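Long-range contacts in 6-phosphogluconate dehydratase (PDB 2GP4), which catalyses the dehydration of 6-phosphogluconate to 2-keto-3-deoxy-6-phosphogluconate, a step of the Entner-Doudoroff pathway: residues R462-V470 with V558-L569; D473-F481 with L507-L517. One frame throughout, in Å; residues are numbered along the deposited sequence.

How the contacts relate
Followed from the N terminus, the chain first passes through residues 462-470, which lead into and make up most of strand 463-471 and form one half of contact 1. It turns through 473-476 into helix 477-482, residues 473-481 being the first half of contact 2. Strand 490-494 comes next, and residues 507-517, which lead into helix 511-519, close the shorter loop. After strand 524-528 and strand 541-546, residues 558-569 return to the first strand and close the longer loop of contact 1, which thus encloses contact 2 entirely. Contact 1 joins neighbouring antiparallel strands of the mixed sheet, while contact 2 pairs two helices that cover it. The two meet where V469 CG1 packs on L480 CD2, 3.6 Å apart.

Contact 1 of 2, residues R462-V470 with V558-L569; sequences RVVEAPAVV and VQDGDLIRVDAL
The guanidinium of R565 turns an edge to the carboxylate of E465, and both NE and NH2 converge on a single oxygen, OE1, rather than sharing the two. The planes are 61° apart. R565 NE reaches E465 OE1 on its anti side at 3.0 Å, whereas R565 NH2 comes from above the carboxylate plane. With CG anti to the backbone N in both residues, the two chains leave a non-hydrogen-bonded antiparallel pair side by side. R565 NH1 turns to E572 of the next strand, so an uncharged, shorter glutamine here would probably leave both glutamates without their cationic mate. V463 with D567 and P467 with L563 share this face of the sheet. V464, V566, A466 and I564 occupy the buried one, where V464 CB meets V566 CG1 at 3.8 Å. At the far end a type II turn runs from Q559 to D562, its backbone at G561 suited to glycine. G561 N gives a bond of 3.1 Å to A468 O, and D560 OD1 accepts V470 N almost straight (172°). Charge thus pairs across the more open face of the strands, while the apolar residues fill the covered one.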
ATOM      1  N   ARG A 462      13.692  18.786  -7.951  1.00 21.26           N
ATOM      2  CA  ARG A 462      13.624  18.144  -6.626  1.00 21.23           C
ATOM      3  C   ARG A 462      13.840  19.091  -5.446  1.00 21.38           C
ATOM      4  O   ARG A 462      13.672  18.698  -4.287  1.00 21.57           O
ATOM      5  CB  ARG A 462      14.587  16.947  -6.538  1.00 21.26           C
ATOM      6  CG  ARG A 462      14.096  15.715  -7.296  1.00 21.21           C
ATOM      7  CD  ARG A 462      15.055  14.542  -7.198  1.00 20.93           C
ATOM      8  NE  ARG A 462      14.661  13.482  -8.125  1.00 20.78           N
ATOM      9  CZ  ARG A 462      15.285  12.313  -8.270  1.00 20.09           C
ATOM     10  NH1 ARG A 462      16.359  12.015  -7.546  1.00 19.45           N
ATOM     11  NH2 ARG A 462      14.824  11.432  -9.146  1.00 19.33           N
ATOM     12  N   VAL A 463      14.214  20.334  -5.740  1.00 21.44           N
ATOM     13  CA  VAL A 463      14.378  21.371  -4.720  1.00 21.34           C
ATOM     14  C   VAL A 463      13.594  22.612  -5.144  1.00 21.34           C
ATOM     15  O   VAL A 463      13.885  23.201  -6.183  1.00 21.35           O
ATOM     16  CB  VAL A 463      15.879  21.748  -4.508  1.00 21.36           C
ATOM     17  CG1 VAL A 463      16.026  22.841  -3.453  1.00 20.83           C
ATOM     18  CG2 VAL A 463      16.707  20.524  -4.126  1.00 21.22           C
ATOM     19  N   VAL A 464      12.598  22.993  -4.348  1.00 21.43           N
ATOM     20  CA  VAL A 464      11.839  24.215  -4.589  1.00 21.43           C
ATOM     21  C   VAL A 464      11.744  25.043  -3.312  1.00 21.84           C
ATOM     22  O   VAL A 464      11.265  24.565  -2.279  1.00 22.13           O
ATOM     23  CB  VAL A 464      10.410  23.950  -5.149  1.00 21.64           C
ATOM     24  CG1 VAL A 464       9.613  25.261  -5.283  1.00 21.03           C
ATOM     25  CG2 VAL A 464      10.463  23.227  -6.493  1.00 21.21           C
ATOM     26  N   GLU A 465      12.228  26.280  -3.397  1.00 21.86           N
ATOM     27  CA  GLU A 465      12.072  27.263  -2.342  1.00 21.81           C
ATOM     28  C   GLU A 465      11.287  28.432  -2.936  1.00 21.73           C
ATOM     29  O   GLU A 465      11.784  29.144  -3.815  1.00 21.62           O
ATOM     30  CB  GLU A 465      13.434  27.716  -1.821  1.00 21.54           C
ATOM     31  CG  GLU A 465      13.363  28.614  -0.593  1.00 21.92           C
ATOM     32  CD  GLU A 465      14.720  29.156  -0.182  1.00 22.21           C
ATOM     33  OE1 GLU A 465      15.558  28.370   0.307  1.00 23.32           O
ATOM     34  OE2 GLU A 465      14.948  30.374  -0.342  1.00 22.78           O
ATOM     35  N   ALA A 466      10.055  28.604  -2.462  1.00 21.56           N
ATOM     36  CA  ALA A 466       9.106  29.524  -3.077  1.00 21.41           C
ATOM     37  C   ALA A 466       8.045  30.003  -2.077  1.00 21.34           C
ATOM     38  O   ALA A 466       7.756  29.300  -1.108  1.00 21.24           O
ATOM     39  CB  ALA A 466       8.444  28.849  -4.262  1.00 21.41           C
ATOM     40  N   PRO A 467       7.479  31.211  -2.299  1.00 21.29           N
ATOM     41  CA  PRO A 467       6.377  31.712  -1.467  1.00 21.30           C
ATOM     42  C   PRO A 467       5.160  30.777  -1.458  1.00 21.38           C
ATOM     43  O   PRO A 467       4.911  30.068  -2.442  1.00 21.56           O
ATOM     44  CB  PRO A 467       6.023  33.057  -2.120  1.00 21.32           C
ATOM     45  CG  PRO A 467       6.632  33.004  -3.493  1.00 21.11           C
ATOM     46  CD  PRO A 467       7.863  32.191  -3.335  1.00 21.12           C
ATOM     47  N   ALA A 468       4.418  30.779  -0.355  1.00 21.27           N
ATOM     48  CA  ALA A 468       3.302  29.852  -0.168  1.00 21.35           C
ATOM     49  C   ALA A 468       1.998  30.369  -0.749  1.00 21.56           C
ATOM     50  O   ALA A 468       1.767  31.583  -0.816  1.00 21.59           O
ATOM     51  CB  ALA A 468       3.116  29.524   1.304  1.00 21.09           C
ATOM     52  N   VAL A 469       1.156  29.424  -1.167  1.00 21.68           N
ATOM     53  CA  VAL A 469      -0.207  29.695  -1.608  1.00 21.73           C
ATOM     54  C   VAL A 469      -1.139  28.715  -0.876  1.00 21.78           C
ATOM     55  O   VAL A 469      -1.141  27.516  -1.156  1.00 21.58           O
ATOM     56  CB  VAL A 469      -0.339  29.579  -3.157  1.00 21.76           C
ATOM     57  CG1 VAL A 469      -1.798  29.605  -3.581  1.00 21.83           C
ATOM     58  CG2 VAL A 469       0.440  30.706  -3.852  1.00 21.38           C
ATOM     59  N   VAL A 470      -1.916  29.239   0.068  1.00 21.95           N
ATOM     60  CA  VAL A 470      -2.691  28.414   1.000  1.00 22.00           C
ATOM     61  C   VAL A 470      -4.156  28.289   0.596  1.00 22.13           C
ATOM     62  O   VAL A 470      -4.825  29.290   0.351  1.00 22.49           O
ATOM     63  CB  VAL A 470      -2.606  28.957   2.464  1.00 21.92           C
ATOM     64  CG1 VAL A 470      -3.232  27.974   3.445  1.00 21.90           C
ATOM     65  CG2 VAL A 470      -1.161  29.237   2.865  1.00 21.70           C
ATOM     66  N   VAL A 558       0.778  28.605   8.357  1.00 24.68           N
ATOM     67  CA  VAL A 558       1.355  29.096   7.102  1.00 24.41           C
ATOM     68  C   VAL A 558       0.450  30.170   6.487  1.00 24.54           C
ATOM     69  O   VAL A 558      -0.770  30.010   6.442  1.00 24.72           O
ATOM     70  CB  VAL A 558       1.585  27.953   6.081  1.00 24.30           C
ATOM     71  CG1 VAL A 558       2.285  28.475   4.828  1.00 24.12           C
ATOM     72  CG2 VAL A 558       2.402  26.830   6.693  1.00 24.11           C
ATOM     73  N   GLN A 559       1.052  31.268   6.042  1.00 24.52           N
ATOM     74  CA  GLN A 559       0.316  32.359   5.411  1.00 24.66           C
ATOM     75  C   GLN A 559       0.829  32.550   3.995  1.00 24.70           C
ATOM     76  O   GLN A 559       1.952  32.160   3.689  1.00 24.85           O
ATOM     77  CB  GLN A 559       0.476  33.657   6.217  1.00 24.57           C
ATOM     78  CG  GLN A 559      -0.175  33.620   7.598  1.00 24.47           C
ATOM     79  CD  GLN A 559       0.040  34.892   8.421  1.00 24.98           C
ATOM     80  OE1 GLN A 559       0.596  35.888   7.943  1.00 24.92           O
ATOM     81  NE2 GLN A 559      -0.417  34.860   9.671  1.00 24.71           N
ATOM     82  N   ASP A 560       0.007  33.140   3.129  1.00 24.84           N
ATOM     83  CA  ASP A 560       0.436  33.464   1.772  1.00 25.04           C
ATOM     84  C   ASP A 560       1.701  34.315   1.813  1.00 25.08           C
ATOM     85  O   ASP A 560       1.800  35.271   2.591  1.00 25.20           O
ATOM     86  CB  ASP A 560      -0.667  34.201   1.011  1.00 25.20           C
ATOM     87  CG  ASP A 560      -1.920  33.363   0.838  1.00 26.08           C
ATOM     88  OD1 ASP A 560      -1.870  32.350   0.101  1.00 26.30           O
ATOM     89  OD2 ASP A 560      -2.960  33.726   1.434  1.00 27.53           O
ATOM     90  N   GLY A 561       2.676  33.949   0.989  1.00 25.17           N
ATOM     91  CA  GLY A 561       3.915  34.711   0.887  1.00 25.01           C
ATOM     92  C   GLY A 561       5.079  34.061   1.605  1.00 25.06           C
ATOM     93  O   GLY A 561       6.217  34.159   1.144  1.00 25.19           O
ATOM     94  N   ASP A 562       4.800  33.403   2.732  1.00 24.96           N
ATOM     95  CA  ASP A 562       5.830  32.702   3.505  1.00 24.80           C
ATOM     96  C   ASP A 562       6.680  31.835   2.592  1.00 24.71           C
ATOM     97  O   ASP A 562       6.151  31.162   1.708  1.00 24.86           O
ATOM     98  CB  ASP A 562       5.199  31.802   4.567  1.00 24.74           C
ATOM     99  CG  ASP A 562       4.413  32.567   5.612  1.00 25.14           C
ATOM    100  OD1 ASP A 562       4.475  33.816   5.638  1.00 25.78           O
ATOM    101  OD2 ASP A 562       3.724  31.906   6.418  1.00 25.47           O
ATOM    102  N   LEU A 563       7.992  31.851   2.802  1.00 24.64           N
ATOM    103  CA  LEU A 563       8.879  30.968   2.053  1.00 24.42           C
ATOM    104  C   LEU A 563       8.824  29.555   2.617  1.00 24.22           C
ATOM    105  O   LEU A 563       8.953  29.348   3.827  1.00 24.10           O
ATOM    106  CB  LEU A 563      10.324  31.477   2.059  1.00 24.41           C
ATOM    107  CG  LEU A 563      10.826  32.543   1.068  1.00 25.17           C
ATOM    108  CD1 LEU A 563      10.209  32.413  -0.333  1.00 25.24           C
ATOM    109  CD2 LEU A 563      10.616  33.940   1.612  1.00 25.85           C
ATOM    110  N   ILE A 564       8.622  28.591   1.726  1.00 24.11           N
ATOM    111  CA  ILE A 564       8.657  27.177   2.070  1.00 23.90           C
ATOM    112  C   ILE A 564       9.699  26.479   1.214  1.00 24.07           C
ATOM    113  O   ILE A 564       9.691  26.604  -0.012  1.00 24.21           O
ATOM    114  CB  ILE A 564       7.298  26.516   1.835  1.00 23.89           C
ATOM    115  CG1 ILE A 564       6.385  26.760   3.031  1.00 23.62           C
ATOM    116  CG2 ILE A 564       7.460  25.022   1.570  1.00 23.41           C
ATOM    117  CD1 ILE A 564       4.912  26.646   2.702  1.00 23.26           C
ATOM    118  N   ARG A 565      10.594  25.748   1.869  1.00 24.17           N
ATOM    119  CA  ARG A 565      11.622  24.999   1.169  1.00 24.52           C
ATOM    120  C   ARG A 565      11.244  23.526   1.174  1.00 24.28           C
ATOM    121  O   ARG A 565      11.177  22.906   2.234  1.00 24.49           O
ATOM    122  CB  ARG A 565      12.994  25.214   1.829  1.00 24.40           C
ATOM    123  CG  ARG A 565      14.163  24.531   1.114  1.00 25.10           C
ATOM    124  CD  ARG A 565      15.478  24.623   1.900  1.00 25.18           C
ATOM    125  NE  ARG A 565      15.931  26.004   2.077  1.00 27.04           N
ATOM    126  CZ  ARG A 565      16.226  26.571   3.248  1.00 27.37           C
ATOM    127  NH1 ARG A 565      16.147  25.883   4.383  1.00 27.39           N
ATOM    128  NH2 ARG A 565      16.623  27.837   3.282  1.00 27.30           N
ATOM    129  N   VAL A 566      10.963  22.982  -0.007  1.00 24.19           N
ATOM    130  CA  VAL A 566      10.867  21.531  -0.176  1.00 24.26           C
ATOM    131  C   VAL A 566      12.152  21.027  -0.831  1.00 24.08           C
ATOM    132  O   VAL A 566      12.397  21.242  -2.015  1.00 24.10           O
ATOM    133  CB  VAL A 566       9.565  21.071  -0.927  1.00 24.40           C
ATOM    134  CG1 VAL A 566       9.376  21.814  -2.228  1.00 24.90           C
ATOM    135  CG2 VAL A 566       9.566  19.563  -1.157  1.00 23.88           C
ATOM    136  N   ASP A 567      12.989  20.394  -0.022  1.00 24.22           N
ATOM    137  CA  ASP A 567      14.268  19.879  -0.478  1.00 24.37           C
ATOM    138  C   ASP A 567      14.256  18.355  -0.396  1.00 24.47           C
ATOM    139  O   ASP A 567      14.430  17.776   0.677  1.00 24.49           O
ATOM    140  CB  ASP A 567      15.400  20.469   0.372  1.00 24.30           C
ATOM    141  CG  ASP A 567      16.770  20.288  -0.258  1.00 24.64           C
ATOM    142  OD1 ASP A 567      17.089  19.169  -0.724  1.00 23.52           O
ATOM    143  OD2 ASP A 567      17.542  21.274  -0.273  1.00 25.61           O
ATOM    144  N   ALA A 568      14.046  17.711  -1.541  1.00 24.86           N
ATOM    145  CA  ALA A 568      13.999  16.250  -1.615  1.00 25.22           C
ATOM    146  C   ALA A 568      15.395  15.647  -1.694  1.00 25.50           C
ATOM    147  O   ALA A 568      15.568  14.431  -1.594  1.00 25.97           O
ATOM    148  CB  ALA A 568      13.151  15.806  -2.796  1.00 25.08           C
ATOM    149  N   LEU A 569      16.387  16.511  -1.869  1.00 25.92           N
ATOM    150  CA  LEU A 569      17.786  16.112  -1.941  1.00 26.10           C
ATOM    151  C   LEU A 569      18.339  15.835  -0.539  1.00 26.05           C
ATOM    152  O   LEU A 569      18.984  14.810  -0.312  1.00 26.28           O
ATOM    153  CB  LEU A 569      18.598  17.230  -2.599  1.00 26.15           C
ATOM    154  CG  LEU A 569      19.624  16.957  -3.699  1.00 26.70           C
ATOM    155  CD1 LEU A 569      20.463  18.220  -3.891  1.00 26.30           C
ATOM    156  CD2 LEU A 569      20.516  15.751  -3.406  1.00 26.71           C
TER

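Contact 2 of 2, residues D473-F481 with L507-L517; sequences DQNKLDALF and LHKLTPLLGSL
Q474 OE1 accepts the backbone N of K509 at 3.1 Å, the donor tilted 33° from the amide carbonyl plane. This bond joins the residues that lead into the helices of two successive beta-alpha-beta crossovers, which run side by side on one face of the mixed sheet with 24° between their axes. The other end of the amide is tied as well: Q474 NE2 and H508 N both donate to one water, so the group is held at both its oxygen and its nitrogen. Its position follows from a chi1 of 73°, which sets CG between the backbone N and the carbonyl carbon; the extended chain then crosses K509 at about a right angle, with L507 CD2 3.6 Å from Q474 CD. K509 NZ also approaches N475 OD1, though that bond is modelled too short to be trusted in detail. Deeper in, L477 CD2 lies 3.8 Å from L510 CD1, and L477 and L514 both rest on V492 of the strand beneath. Farther along, L513 CD1 sits over one face of the F481 ring, 3.9 Å from CG. The side chains of L517 and F481 run past one another in opposing senses, and L517 CD1, oblique to the ring, comes within 3.4 Å of F481 CE2.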
ATOM      1  N   ASP A 473      -9.271  23.627   0.545  1.00 24.08           N
ATOM      2  CA  ASP A 473     -10.164  22.831  -0.276  1.00 24.63           C
ATOM      3  C   ASP A 473      -9.551  22.806  -1.663  1.00 24.71           C
ATOM      4  O   ASP A 473      -9.244  23.857  -2.225  1.00 24.82           O
ATOM      5  CB  ASP A 473     -11.554  23.473  -0.311  1.00 24.96           C
ATOM      6  CG  ASP A 473     -12.598  22.607  -1.000  1.00 26.34           C
ATOM      7  OD1 ASP A 473     -12.274  21.898  -1.980  1.00 27.33           O
ATOM      8  OD2 ASP A 473     -13.772  22.659  -0.568  1.00 28.74           O
ATOM      9  N   GLN A 474      -9.370  21.609  -2.213  1.00 25.04           N
ATOM     10  CA  GLN A 474      -8.746  21.449  -3.526  1.00 25.37           C
ATOM     11  C   GLN A 474      -9.548  22.124  -4.653  1.00 25.54           C
ATOM     12  O   GLN A 474      -9.004  22.411  -5.722  1.00 25.39           O
ATOM     13  CB  GLN A 474      -8.492  19.970  -3.836  1.00 25.21           C
ATOM     14  CG  GLN A 474      -9.741  19.146  -4.168  1.00 25.37           C
ATOM     15  CD  GLN A 474      -9.413  17.848  -4.898  1.00 25.57           C
ATOM     16  OE1 GLN A 474      -8.327  17.692  -5.466  1.00 25.96           O
ATOM     17  NE2 GLN A 474     -10.354  16.912  -4.886  1.00 24.76           N
ATOM     18  N   ASN A 475     -10.832  22.370  -4.404  1.00 25.67           N
ATOM     19  CA  ASN A 475     -11.700  23.021  -5.380  1.00 26.20           C
ATOM     20  C   ASN A 475     -11.426  24.518  -5.548  1.00 26.30           C
ATOM     21  O   ASN A 475     -11.775  25.096  -6.576  1.00 26.47           O
ATOM     22  CB  ASN A 475     -13.171  22.781  -5.036  1.00 26.18           C
ATOM     23  CG  ASN A 475     -13.539  21.312  -5.053  1.00 26.62           C
ATOM     24  OD1 ASN A 475     -13.421  20.637  -6.076  1.00 26.73           O
ATOM     25  ND2 ASN A 475     -13.986  20.808  -3.914  1.00 27.36           N
ATOM     26  N   LYS A 476     -10.796  25.128  -4.544  1.00 26.39           N
ATOM     27  CA  LYS A 476     -10.437  26.548  -4.567  1.00 26.50           C
ATOM     28  C   LYS A 476      -9.268  26.865  -5.506  1.00 26.81           C
ATOM     29  O   LYS A 476      -9.000  28.039  -5.795  1.00 26.90           O
ATOM     30  CB  LYS A 476     -10.081  27.023  -3.157  1.00 26.39           C
ATOM     31  CG  LYS A 476     -11.264  27.233  -2.238  1.00 26.45           C
ATOM     32  CD  LYS A 476     -10.793  27.698  -0.875  1.00 26.69           C
ATOM     33  CE  LYS A 476     -11.942  28.250  -0.045  1.00 26.82           C
ATOM     34  NZ  LYS A 476     -12.767  27.181   0.563  1.00 26.32           N
ATOM     35  N   LEU A 477      -8.586  25.823  -5.982  1.00 26.96           N
ATOM     36  CA  LEU A 477      -7.360  25.972  -6.761  1.00 27.22           C
ATOM     37  C   LEU A 477      -7.578  26.542  -8.163  1.00 27.60           C
ATOM     38  O   LEU A 477      -6.784  27.362  -8.631  1.00 27.77           O
ATOM     39  CB  LEU A 477      -6.607  24.636  -6.846  1.00 27.23           C
ATOM     40  CG  LEU A 477      -5.211  24.688  -7.483  1.00 27.28           C
ATOM     41  CD1 LEU A 477      -4.229  25.401  -6.557  1.00 26.58           C
ATOM     42  CD2 LEU A 477      -4.710  23.296  -7.851  1.00 26.91           C
ATOM     43  N   ASP A 478      -8.644  26.098  -8.827  1.00 27.89           N
ATOM     44  CA  ASP A 478      -8.917  26.474 -10.219  1.00 28.21           C
ATOM     45  C   ASP A 478      -9.145  27.984 -10.414  1.00 28.20           C
ATOM     46  O   ASP A 478      -8.635  28.574 -11.369  1.00 28.13           O
ATOM     47  CB  ASP A 478     -10.101  25.670 -10.771  1.00 28.29           C
ATOM     48  CG  ASP A 478     -10.258  25.817 -12.279  1.00 29.34           C
ATOM     49  OD1 ASP A 478      -9.273  25.563 -13.018  1.00 29.94           O
ATOM     50  OD2 ASP A 478     -11.372  26.179 -12.724  1.00 29.50           O
ATOM     51  N   ALA A 479      -9.901  28.598  -9.507  1.00 28.20           N
ATOM     52  CA  ALA A 479     -10.174  30.037  -9.573  1.00 28.29           C
ATOM     53  C   ALA A 479      -8.898  30.868  -9.388  1.00 28.44           C
ATOM     54  O   ALA A 479      -8.730  31.929 -10.000  1.00 28.53           O
ATOM     55  CB  ALA A 479     -11.220  30.422  -8.539  1.00 28.05           C
ATOM     56  N   LEU A 480      -8.010  30.361  -8.537  1.00 28.58           N
ATOM     57  CA  LEU A 480      -6.727  30.977  -8.246  1.00 28.57           C
ATOM     58  C   LEU A 480      -5.827  30.870  -9.475  1.00 28.73           C
ATOM     59  O   LEU A 480      -5.132  31.825  -9.836  1.00 28.66           O
ATOM     60  CB  LEU A 480      -6.103  30.256  -7.050  1.00 28.59           C
ATOM     61  CG  LEU A 480      -5.238  30.942  -5.991  1.00 28.59           C
ATOM     62  CD1 LEU A 480      -5.732  32.328  -5.603  1.00 28.46           C
ATOM     63  CD2 LEU A 480      -5.198  30.036  -4.770  1.00 28.51           C
ATOM     64  N   PHE A 481      -5.866  29.701 -10.115  1.00 28.82           N
ATOM     65  CA  PHE A 481      -5.128  29.422 -11.345  1.00 28.93           C
ATOM     66  C   PHE A 481      -5.596  30.313 -12.503  1.00 29.23           C
ATOM     67  O   PHE A 481      -4.780  30.832 -13.268  1.00 29.26           O
ATOM     68  CB  PHE A 481      -5.299  27.942 -11.704  1.00 28.73           C
ATOM     69  CG  PHE A 481      -4.672  27.545 -13.011  1.00 28.59           C
ATOM     70  CD1 PHE A 481      -5.392  27.629 -14.198  1.00 28.72           C
ATOM     71  CD2 PHE A 481      -3.372  27.063 -13.054  1.00 28.79           C
ATOM     72  CE1 PHE A 481      -4.821  27.258 -15.415  1.00 29.06           C
ATOM     73  CE2 PHE A 481      -2.793  26.683 -14.264  1.00 29.06           C
ATOM     74  CZ  PHE A 481      -3.518  26.782 -15.447  1.00 29.16           C
ATOM     75  N   LEU A 507      -6.844  13.391  -3.600  1.00 26.09           N
ATOM     76  CA  LEU A 507      -7.076  14.669  -4.251  1.00 26.55           C
ATOM     77  C   LEU A 507      -6.573  14.614  -5.689  1.00 26.93           C
ATOM     78  O   LEU A 507      -5.380  14.639  -5.931  1.00 26.83           O
ATOM     79  CB  LEU A 507      -6.414  15.801  -3.461  1.00 26.50           C
ATOM     80  CG  LEU A 507      -6.768  15.915  -1.972  1.00 25.70           C
ATOM     81  CD1 LEU A 507      -5.725  16.749  -1.251  1.00 24.70           C
ATOM     82  CD2 LEU A 507      -8.176  16.478  -1.757  1.00 25.45           C
ATOM     83  N   HIS A 508      -7.503  14.530  -6.636  1.00 27.75           N
ATOM     84  CA  HIS A 508      -7.162  14.313  -8.039  1.00 28.62           C
ATOM     85  C   HIS A 508      -7.051  15.601  -8.849  1.00 28.83           C
ATOM     86  O   HIS A 508      -6.562  15.576  -9.972  1.00 28.96           O
ATOM     87  CB  HIS A 508      -8.167  13.359  -8.696  1.00 28.70           C
ATOM     88  CG  HIS A 508      -8.221  12.008  -8.053  1.00 30.34           C
ATOM     89  ND1 HIS A 508      -7.215  11.075  -8.195  1.00 31.47           N
ATOM     90  CD2 HIS A 508      -9.156  11.437  -7.255  1.00 31.58           C
ATOM     91  CE1 HIS A 508      -7.532   9.986  -7.517  1.00 32.16           C
ATOM     92  NE2 HIS A 508      -8.703  10.178  -6.937  1.00 32.14           N
ATOM     93  N   LYS A 509      -7.490  16.717  -8.275  1.00 29.23           N
ATOM     94  CA  LYS A 509      -7.545  17.990  -9.000  1.00 29.84           C
ATOM     95  C   LYS A 509      -6.282  18.854  -8.869  1.00 29.67           C
ATOM     96  O   LYS A 509      -6.246  19.981  -9.365  1.00 29.66           O
ATOM     97  CB  LYS A 509      -8.783  18.790  -8.567  1.00 29.79           C
ATOM     98  CG  LYS A 509     -10.105  18.193  -9.050  1.00 30.60           C
ATOM     99  CD  LYS A 509     -11.310  18.804  -8.343  1.00 30.69           C
ATOM    100  CE  LYS A 509     -11.717  20.130  -8.958  1.00 32.62           C
ATOM    101  NZ  LYS A 509     -13.107  20.498  -8.552  1.00 33.40           N
ATOM    102  N   LEU A 510      -5.251  18.315  -8.220  1.00 29.74           N
ATOM    103  CA  LEU A 510      -4.056  19.088  -7.863  1.00 29.67           C
ATOM    104  C   LEU A 510      -2.910  18.993  -8.868  1.00 29.65           C
ATOM    105  O   LEU A 510      -2.390  20.017  -9.326  1.00 29.41           O
ATOM    106  CB  LEU A 510      -3.562  18.682  -6.470  1.00 29.63           C
ATOM    107  CG  LEU A 510      -3.910  19.559  -5.262  1.00 29.75           C
ATOM    108  CD1 LEU A 510      -5.198  20.356  -5.446  1.00 29.79           C
ATOM    109  CD2 LEU A 510      -3.961  18.727  -3.981  1.00 29.43           C
ATOM    110  N   THR A 511      -2.529  17.761  -9.200  1.00 29.72           N
ATOM    111  CA  THR A 511      -1.357  17.488 -10.047  1.00 30.03           C
ATOM    112  C   THR A 511      -1.401  18.042 -11.486  1.00 30.14           C
ATOM    113  O   THR A 511      -0.367  18.495 -11.987  1.00 30.43           O
ATOM    114  CB  THR A 511      -0.999  15.977 -10.074  1.00 30.04           C
ATOM    115  OG1 THR A 511      -2.113  15.229 -10.573  1.00 30.50           O
ATOM    116  CG2 THR A 511      -0.638  15.476  -8.674  1.00 29.41           C
ATOM    117  N   PRO A 512      -2.574  17.995 -12.163  1.00 30.06           N
ATOM    118  CA  PRO A 512      -2.604  18.425 -13.567  1.00 29.99           C
ATOM    119  C   PRO A 512      -2.231  19.895 -13.782  1.00 29.90           C
ATOM    120  O   PRO A 512      -1.419  20.198 -14.656  1.00 29.87           O
ATOM    121  CB  PRO A 512      -4.066  18.190 -13.988  1.00 29.91           C
ATOM    122  CG  PRO A 512      -4.611  17.221 -12.985  1.00 30.28           C
ATOM    123  CD  PRO A 512      -3.905  17.542 -11.709  1.00 30.24           C
ATOM    124  N   LEU A 513      -2.821  20.791 -12.995  1.00 29.76           N
ATOM    125  CA  LEU A 513      -2.577  22.225 -13.147  1.00 29.63           C
ATOM    126  C   LEU A 513      -1.147  22.599 -12.763  1.00 29.59           C
ATOM    127  O   LEU A 513      -0.480  23.357 -13.475  1.00 29.48           O
ATOM    128  CB  LEU A 513      -3.594  23.052 -12.344  1.00 29.70           C
ATOM    129  CG  LEU A 513      -5.102  22.859 -12.607  1.00 29.89           C
ATOM    130  CD1 LEU A 513      -5.909  23.968 -11.933  1.00 29.04           C
ATOM    131  CD2 LEU A 513      -5.441  22.781 -14.095  1.00 29.59           C
ATOM    132  N   LEU A 514      -0.672  22.045 -11.649  1.00 29.43           N
ATOM    133  CA  LEU A 514       0.686  22.304 -11.181  1.00 29.29           C
ATOM    134  C   LEU A 514       1.748  21.785 -12.136  1.00 29.22           C
ATOM    135  O   LEU A 514       2.802  22.408 -12.292  1.00 28.91           O
ATOM    136  CB  LEU A 514       0.883  21.756  -9.772  1.00 29.38           C
ATOM    137  CG  LEU A 514       0.514  22.862  -8.783  1.00 29.42           C
ATOM    138  CD1 LEU A 514      -0.632  22.461  -7.870  1.00 29.35           C
ATOM    139  CD2 LEU A 514       1.738  23.339  -8.005  1.00 29.82           C
ATOM    140  N   GLY A 515       1.453  20.652 -12.778  1.00 29.13           N
ATOM    141  CA  GLY A 515       2.289  20.113 -13.853  1.00 28.86           C
ATOM    142  C   GLY A 515       2.412  21.079 -15.018  1.00 28.80           C
ATOM    143  O   GLY A 515       3.505  21.281 -15.547  1.00 28.87           O
ATOM    144  N   SER A 516       1.292  21.687 -15.411  1.00 28.62           N
ATOM    145  CA  SER A 516       1.296  22.686 -16.484  1.00 28.68           C
ATOM    146  C   SER A 516       2.046  23.963 -16.078  1.00 28.48           C
ATOM    147  O   SER A 516       2.646  24.623 -16.920  1.00 28.92           O
ATOM    148  CB  SER A 516      -0.128  23.007 -16.968  1.00 28.59           C
ATOM    149  OG  SER A 516      -0.836  23.833 -16.059  1.00 28.76           O
ATOM    150  N   LEU A 517       2.004  24.297 -14.789  1.00 28.23           N
ATOM    151  CA  LEU A 517       2.776  25.403 -14.224  1.00 27.92           C
ATOM    152  C   LEU A 517       4.279  25.137 -14.280  1.00 27.92           C
ATOM    153  O   LEU A 517       5.060  26.040 -14.595  1.00 28.12           O
ATOM    154  CB  LEU A 517       2.350  25.657 -12.778  1.00 27.92           C
ATOM    155  CG  LEU A 517       1.409  26.811 -12.417  1.00 28.13           C
ATOM    156  CD1 LEU A 517       0.465  27.203 -13.544  1.00 27.87           C
ATOM    157  CD2 LEU A 517       0.638  26.472 -11.142  1.00 27.88           C
TER
HETATM  158  O   HOH W   1     -10.525  14.314  -6.548  1.00 26.70           O